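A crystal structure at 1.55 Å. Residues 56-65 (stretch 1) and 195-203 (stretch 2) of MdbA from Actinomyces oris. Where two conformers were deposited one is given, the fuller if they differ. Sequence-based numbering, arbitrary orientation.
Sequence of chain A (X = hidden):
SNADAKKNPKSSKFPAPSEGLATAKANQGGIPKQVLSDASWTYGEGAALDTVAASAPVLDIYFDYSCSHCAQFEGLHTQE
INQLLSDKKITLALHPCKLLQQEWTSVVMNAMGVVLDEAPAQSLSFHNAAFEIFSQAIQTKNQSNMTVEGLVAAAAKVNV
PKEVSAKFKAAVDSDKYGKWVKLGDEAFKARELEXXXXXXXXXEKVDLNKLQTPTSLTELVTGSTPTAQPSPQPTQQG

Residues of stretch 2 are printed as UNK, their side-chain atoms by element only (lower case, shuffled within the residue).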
# COMPACT_ATOMS: atom_id res chain seq x y z
N ALA A 56 4.54 -16.04 -10.05
CA ALA A 56 4.35 -14.59 -9.88
C ALA A 56 5.44 -13.87 -9.08
O ALA A 56 5.51 -13.95 -7.85
CB ALA A 56 3.00 -14.23 -9.34
N PRO A 57 6.30 -13.13 -9.80
CA PRO A 57 7.38 -12.49 -9.09
C PRO A 57 6.89 -11.29 -8.29
O PRO A 57 5.86 -10.70 -8.59
CB PRO A 57 8.27 -11.96 -10.22
CG PRO A 57 7.84 -12.64 -11.43
CD PRO A 57 6.39 -12.82 -11.25
N VAL A 58 7.67 -10.93 -7.30
CA VAL A 58 7.33 -9.88 -6.37
C VAL A 58 7.56 -8.49 -6.93
O VAL A 58 8.68 -8.14 -7.31
CB VAL A 58 8.07 -10.06 -5.02
CG1 VAL A 58 7.67 -8.94 -4.07
CG2 VAL A 58 7.70 -11.41 -4.41
N LEU A 59 6.50 -7.67 -6.88
CA LEU A 59 6.59 -6.22 -7.14
C LEU A 59 6.39 -5.50 -5.80
O LEU A 59 5.29 -5.55 -5.22
CB LEU A 59 5.53 -5.76 -8.12
CG LEU A 59 5.54 -4.30 -8.52
CD1 LEU A 59 6.73 -3.97 -9.41
CD2 LEU A 59 4.21 -3.97 -9.22
N ASP A 60 7.46 -4.88 -5.31
CA ASP A 60 7.45 -4.19 -4.02
C ASP A 60 7.26 -2.71 -4.31
O ASP A 60 8.03 -2.13 -5.10
CB ASP A 60 8.83 -4.32 -3.34
CG ASP A 60 9.10 -5.68 -2.76
OD1 ASP A 60 8.32 -6.09 -1.91
OD2 ASP A 60 10.12 -6.34 -3.14
N ILE A 61 6.31 -2.08 -3.64
CA ILE A 61 6.11 -0.65 -3.71
C ILE A 61 6.20 -0.04 -2.30
O ILE A 61 5.39 -0.34 -1.44
CB ILE A 61 4.75 -0.27 -4.34
CG1 ILE A 61 4.61 -0.94 -5.75
CG2 ILE A 61 4.65 1.23 -4.46
CD1 ILE A 61 3.28 -0.75 -6.42
N TYR A 62 7.21 0.81 -2.13
CA TYR A 62 7.41 1.61 -0.92
C TYR A 62 6.76 2.97 -1.16
O TYR A 62 7.07 3.65 -2.16
CB TYR A 62 8.90 1.78 -0.57
CG TYR A 62 9.56 0.54 -0.08
CD1 TYR A 62 10.01 -0.46 -0.96
CD2 TYR A 62 9.76 0.35 1.26
CE1 TYR A 62 10.61 -1.61 -0.46
CE2 TYR A 62 10.39 -0.78 1.76
CZ TYR A 62 10.80 -1.76 0.90
OH TYR A 62 11.41 -2.92 1.38
N PHE A 63 5.86 3.34 -0.26
CA PHE A 63 5.03 4.53 -0.48
C PHE A 63 4.70 5.23 0.84
O PHE A 63 4.86 4.66 1.93
CB PHE A 63 3.73 4.12 -1.16
CG PHE A 63 2.78 3.40 -0.25
CD1 PHE A 63 2.86 2.03 -0.04
CD2 PHE A 63 1.90 4.12 0.51
CE1 PHE A 63 1.99 1.43 0.85
CE2 PHE A 63 1.03 3.53 1.39
CZ PHE A 63 1.09 2.17 1.58
N ASP A 64 4.31 6.49 0.71
CA ASP A 64 3.76 7.31 1.80
C ASP A 64 2.43 7.89 1.29
O ASP A 64 2.40 8.51 0.22
CB ASP A 64 4.75 8.44 2.15
CG ASP A 64 4.34 9.28 3.34
OD1 ASP A 64 3.15 9.33 3.65
OD2 ASP A 64 5.22 9.95 3.95
N TYR A 65 1.36 7.68 2.03
CA TYR A 65 0.07 8.26 1.72
C TYR A 65 0.05 9.78 1.54
O TYR A 65 -0.86 10.31 0.91
CB TYR A 65 -1.02 7.86 2.74
CG TYR A 65 -1.47 6.41 2.63
CD1 TYR A 65 -2.03 5.94 1.46
CD2 TYR A 65 -1.28 5.51 3.67
CE1 TYR A 65 -2.45 4.64 1.33
CE2 TYR A 65 -1.68 4.19 3.55
CZ TYR A 65 -2.25 3.76 2.38
OH TYR A 65 -2.61 2.46 2.25
N UNK A 195 13.87 7.73 -1.04
CA UNK A 195 12.67 8.50 -1.28
C UNK A 195 11.47 7.62 -1.55
O UNK A 195 11.57 6.39 -1.55
N UNK A 196 10.34 8.27 -1.81
CA UNK A 196 9.11 7.56 -2.20
C UNK A 196 8.53 8.13 -3.53
O UNK A 196 8.70 9.30 -3.83
c UNK A 196 8.40 6.87 0.10
c UNK A 196 8.00 7.62 -1.14
o UNK A 196 7.75 8.98 -0.79
N UNK A 197 7.91 7.29 -4.34
CA UNK A 197 7.94 5.84 -4.21
C UNK A 197 9.32 5.25 -4.49
O UNK A 197 10.14 5.88 -5.13
c UNK A 197 7.27 7.72 -5.61
c UNK A 197 6.94 5.38 -5.27
c UNK A 197 6.97 6.43 -6.30
N UNK A 198 9.55 4.02 -3.99
CA UNK A 198 10.67 3.20 -4.41
C UNK A 198 10.05 1.88 -4.82
O UNK A 198 9.21 1.34 -4.10
c UNK A 198 12.80 2.04 -3.79
o UNK A 198 12.35 4.24 -2.96
c UNK A 198 11.74 2.99 -3.30
N UNK A 199 10.45 1.38 -5.98
CA UNK A 199 9.87 0.14 -6.53
C UNK A 199 10.97 -0.87 -6.84
O UNK A 199 12.02 -0.54 -7.41
c UNK A 199 8.48 -0.72 -8.48
c UNK A 199 9.07 0.50 -7.82
c UNK A 199 7.93 1.48 -7.49
N UNK A 200 10.71 -2.13 -6.46
CA UNK A 200 11.56 -3.25 -6.82
C UNK A 200 10.72 -4.29 -7.53
O UNK A 200 9.52 -4.47 -7.23
c UNK A 200 13.08 -2.94 -4.83
c UNK A 200 13.41 -1.30 -3.09
c UNK A 200 12.58 -2.15 -3.79
c UNK A 200 12.17 -3.86 -5.57
c UNK A 200 14.77 -1.26 -3.40
c UNK A 200 15.27 -2.07 -4.42
c UNK A 200 14.43 -2.92 -5.10
N UNK A 201 11.33 -4.97 -8.49
CA UNK A 201 10.70 -6.10 -9.18
C UNK A 201 11.68 -7.23 -9.24
O UNK A 201 12.80 -7.07 -9.71
c UNK A 201 10.05 -7.40 -12.43
c UNK A 201 10.21 -5.71 -10.58
c UNK A 201 8.40 -7.43 -10.73
c UNK A 201 7.79 -8.51 -11.34
c UNK A 201 9.46 -8.47 -13.03
c UNK A 201 8.34 -9.03 -12.49
c UNK A 201 9.53 -6.86 -11.27
N UNK A 202 11.28 -8.38 -8.72
CA UNK A 202 12.19 -9.50 -8.51
C UNK A 202 13.46 -9.09 -7.76
O UNK A 202 14.57 -9.56 -8.06
c UNK A 202 11.76 -11.06 -12.04
c UNK A 202 12.58 -10.13 -9.84
n UNK A 202 12.64 -12.90 -13.45
c UNK A 202 12.40 -12.43 -12.07
c UNK A 202 11.40 -10.66 -10.61
N UNK A 203 13.30 -8.23 -6.78
CA UNK A 203 14.39 -7.77 -5.95
C UNK A 203 15.30 -6.73 -6.58
O UNK A 203 16.24 -6.28 -5.91
O HOH W 1 10.87 -7.25 -5.71

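Position 195 has no side-chain atoms, so it is Gly-195. Nothing of stretch 1 lies close to where a CB would stand; contact with the partner does not set this position.

Position 196 carries three side-chain atoms, a carbon bearing one oxygen and one carbon: Thr-196. It points toward stretch 1, where its CG2 lies 4.2 Å from Asp-64 N.

At 197 three carbons close a ring onto the backbone nitrogen, which makes it Pro-197, preceded by a cis peptide bond. Its CA lies 3.1 Å from Tyr-62 O, a CA-H...O contact. Proline has no N-H to donate, and none is called for toward stretch 1: the hydrogen-bonded pair with Tyr-62 is formed by the next residue, 198.

Position 198 again has a carbon carrying one oxygen and one carbon. Its CB is 4.1 Å from Tyr-62 CB, on the same face of the sheet. This is Thr-198, and its hydroxyl turns back to its own stretch: OG1 donates to Gly-195 O at 2.7 Å.

Position 199 shows three carbons, one carrying the other two, and no heteroatom: Val-199. CG1 lies 3.8 Å from Leu-59 CD1, and CG2 is 4.5 Å from Ile-61 CG1, a looser approach; all three side chains share one face of the sheet.

At 200 a single carbon leads to a six-carbon ring with no oxygen: Phe-200. It shares the face of Asp-60 and Tyr-62; its CE2 sits 3.9 Å from Tyr-62 CE1, an oblique approach, while Asp-60 CB lies at the ring edge.

Position 201 repeats that pattern, one carbon and a six-carbon ring, and is Phe-201. On the face of Leu-59, its CB is 4.1 Å from Leu-59 CD1, and its ring reaches Pro-57, CE1 to CB at 3.7 Å.

Position 202 has four carbons in a row ending in nitrogen: Lys-202. Its CG packs 3.4 Å from Pro-57 CB, using the aliphatic part of an exposed chain.

Position 203 has no side-chain atoms and a positive phi, which favours glycine: Gly-203. Its N donates to water 1 at 2.8 Å; that water donates to Val-58 O and Asp-60 OD2.

The rule is an antiparallel ladder with alternating faces. Tyr-62 N to Thr-198 O (2.9 Å) and Thr-198 N to Tyr-62 O (3.1 Å) form one reciprocal pair; Asp-60 N to Phe-200 O (2.8 Å) and Phe-200 N to Asp-60 O (3.0 Å) form the next. Lys-202 N to Val-58 O (3.0 Å) adds a fifth bond. Backbone atoms set the register; side chains make Leu-59, Ile-61, Val-199 and Phe-201 an apolar face, while the other mixes aromatic and polar groups.

Stretch 2 195-203: GTPTVFFKG
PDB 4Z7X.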